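Side-chain contact in putative endonuclease/exonuclease/phosphatase family protein (Bacteroides thetaiotaomicron, PDB 3MPR), which is a putative member of the DNase I-like endonuclease/exonuclease/phosphatase family, and probably cleaves phosphodiester bonds in nucleic acids with the help of a bound metal ion: residues Phe179-Asp182 with Gln186-Asp189. Numbering follows the deposited sequence.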
ATOM      1  N   PHE A 179      12.323  -4.587  17.714  1.00  9.82           N
ATOM      2  CA  PHE A 179      12.435  -4.703  19.167  1.00 12.78           C
ATOM      3  C   PHE A 179      12.548  -6.153  19.639  1.00 13.99           C
ATOM      4  O   PHE A 179      12.634  -6.416  20.839  1.00 11.99           O
ATOM      5  CB  PHE A 179      11.292  -3.948  19.850  1.00 10.92           C
ATOM      6  CG  PHE A 179      11.340  -2.470  19.602  1.00 14.41           C
ATOM      7  CD1 PHE A 179      10.878  -1.937  18.400  1.00 10.85           C
ATOM      8  CD2 PHE A 179      11.894  -1.617  20.546  1.00  7.63           C
ATOM      9  CE1 PHE A 179      10.951  -0.568  18.160  1.00 11.16           C
ATOM     10  CE2 PHE A 179      11.973  -0.252  20.317  1.00  8.32           C
ATOM     11  CZ  PHE A 179      11.497   0.278  19.123  1.00  6.50           C
ATOM     12  N   ASN A 180      12.577  -7.068  18.669  1.00 10.98           N
ATOM     13  CA  ASN A 180      12.878  -8.491  18.879  1.00 13.45           C
ATOM     14  C   ASN A 180      11.820  -9.280  19.640  1.00 13.90           C
ATOM     15  O   ASN A 180      11.577 -10.436  19.316  1.00 16.49           O
ATOM     16  CB  ASN A 180      14.278  -8.702  19.493  1.00 17.97           C
ATOM     17  CG  ASN A 180      15.272  -9.288  18.486  1.00 26.59           C
ATOM     18  OD1 ASN A 180      16.452  -8.905  18.442  1.00 26.34           O
ATOM     19  ND2 ASN A 180      14.793 -10.217  17.665  1.00 16.90           N
ATOM     20  N   VAL A 181      11.176  -8.661  20.629  1.00 13.08           N
ATOM     21  CA  VAL A 181      10.077  -9.330  21.324  1.00 12.07           C
ATOM     22  C   VAL A 181       8.785  -8.537  21.199  1.00 13.90           C
ATOM     23  O   VAL A 181       8.810  -7.339  20.940  1.00 13.07           O
ATOM     24  CB  VAL A 181      10.368  -9.524  22.814  1.00 13.55           C
ATOM     25  CG1 VAL A 181      11.643 -10.347  23.010  1.00 16.28           C
ATOM     26  CG2 VAL A 181      10.455  -8.158  23.514  1.00 16.84           C
ATOM     27  N   ASP A 182       7.659  -9.207  21.412  1.00 13.07           N
ATOM     28  CA  ASP A 182       6.362  -8.609  21.107  1.00 10.70           C
ATOM     29  C   ASP A 182       5.758  -7.763  22.227  1.00 12.38           C
ATOM     30  O   ASP A 182       6.385  -7.528  23.271  1.00 12.70           O
ATOM     31  CB  ASP A 182       5.372  -9.673  20.600  1.00 10.81           C
ATOM     32  CG  ASP A 182       4.793 -10.536  21.719  1.00 14.03           C
ATOM     33  OD1 ASP A 182       5.022 -10.250  22.908  1.00 11.95           O
ATOM     34  OD2 ASP A 182       4.081 -11.497  21.399  1.00 14.58           O
ATOM     35  N   GLN A 186       8.012  -6.794  28.903  1.00 13.41           N
ATOM     36  CA  GLN A 186       8.353  -5.681  29.772  1.00 15.24           C
ATOM     37  C   GLN A 186       8.971  -4.505  29.020  1.00  9.86           C
ATOM     38  O   GLN A 186       8.678  -3.359  29.332  1.00 11.64           O
ATOM     39  CB  GLN A 186       9.300  -6.137  30.890  1.00 16.67           C
ATOM     40  CG  GLN A 186       9.513  -5.074  31.952  1.00 21.09           C
ATOM     41  CD  GLN A 186      10.355  -5.564  33.111  1.00 28.44           C
ATOM     42  OE1 GLN A 186      10.742  -6.735  33.169  1.00 27.37           O
ATOM     43  NE2 GLN A 186      10.650  -4.665  34.040  1.00 28.63           N
ATOM     44  N   SER A 187       9.817  -4.784  28.028  1.00 11.86           N
ATOM     45  CA  SER A 187      10.483  -3.709  27.293  1.00 11.10           C
ATOM     46  C   SER A 187       9.533  -2.932  26.381  1.00 15.14           C
ATOM     47  O   SER A 187       9.799  -1.787  26.043  1.00 21.19           O
ATOM     48  CB  SER A 187      11.693  -4.232  26.507  1.00 14.50           C
ATOM     49  OG  SER A 187      11.313  -5.265  25.606  1.00 14.36           O
ATOM     50  N   TYR A 188       8.413  -3.543  25.998  1.00 13.08           N
ATOM     51  CA  TYR A 188       7.363  -2.793  25.314  1.00  9.40           C
ATOM     52  C   TYR A 188       6.699  -1.831  26.313  1.00 13.20           C
ATOM     53  O   TYR A 188       6.550  -0.622  26.052  1.00 13.26           O
ATOM     54  CB  TYR A 188       6.325  -3.755  24.707  1.00  8.78           C
ATOM     55  CG  TYR A 188       5.107  -3.057  24.122  1.00  8.36           C
ATOM     56  CD1 TYR A 188       4.013  -2.755  24.918  1.00 12.40           C
ATOM     57  CD2 TYR A 188       5.062  -2.691  22.774  1.00  7.82           C
ATOM     58  CE1 TYR A 188       2.903  -2.114  24.406  1.00  9.65           C
ATOM     59  CE2 TYR A 188       3.952  -2.040  22.248  1.00  8.92           C
ATOM     60  CZ  TYR A 188       2.875  -1.759  23.074  1.00  9.38           C
ATOM     61  OH  TYR A 188       1.763  -1.129  22.586  1.00 11.51           O
ATOM     62  N   ASP A 189       6.321  -2.368  27.471  1.00 10.86           N
ATOM     63  CA  ASP A 189       5.704  -1.570  28.522  1.00 14.40           C
ATOM     64  C   ASP A 189       6.618  -0.423  28.913  1.00 10.90           C
ATOM     65  O   ASP A 189       6.152   0.646  29.288  1.00 12.83           O
ATOM     66  CB  ASP A 189       5.437  -2.409  29.783  1.00 20.88           C
ATOM     67  CG  ASP A 189       4.510  -3.584  29.535  1.00 30.93           C
ATOM     68  OD1 ASP A 189       3.790  -3.595  28.514  1.00 31.59           O
ATOM     69  OD2 ASP A 189       4.500  -4.503  30.385  1.00 35.74           O
TER
HETATM   70  O   HOH W   1      12.325  -4.582  22.997  1.00 22.80           O
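Phe179 and Ser187 meet through a single water: water 1 donates a hydrogen bond to Phe179 O at 2.8 Å and is hydrogen-bonded to Ser187 OG at 2.9 Å, joining the loop to the first turn of the helix. The same water sits at the edge of the Phe179 ring, in its plane. The carbonyl has a second, weak partner in its own segment, Val181 N, 2.7 Å from Phe179 O, as the chain bends tightly through Asn180, whose backbone has a positive phi of 69°. After this bend comes the direct contact. Val181 points toward the helix; chi1 of -59° sets CG1 anti to the carbonyl carbon, which puts CG2 between the backbone N and the carbonyl carbon, and CG2 comes alongside Ser187 OG at 3.7 Å, a methyl against a hydroxyl. One step on, Asp182 offers its backbone: Asp182 O rests 4.0 Å from Tyr188 CB in plain van der Waals contact. The two side chains then part, the Asp182 carboxylate bonding Thr184 and Ser225, while CG of Tyr188, anti to the backbone N (chi1 173°), carries the ring off so that its hydroxyl bonds Asp199. Only 107 Å² is buried in all, so one water bridge and two van der Waals touches, each between a carbon and an oxygen, join these segments. The link is the turn from strand 173-178, an inner strand flanked by 135-142 and 228-232 in one sheet of the DNase I-like fold, into helix 186-192. Phe179 packs among Phe191 of that helix, His229 and Phe231 of strand 228-232, and Leu141 of strand 135-142, while Arg151 of helix 148-164 touches both Val181 and Ser187.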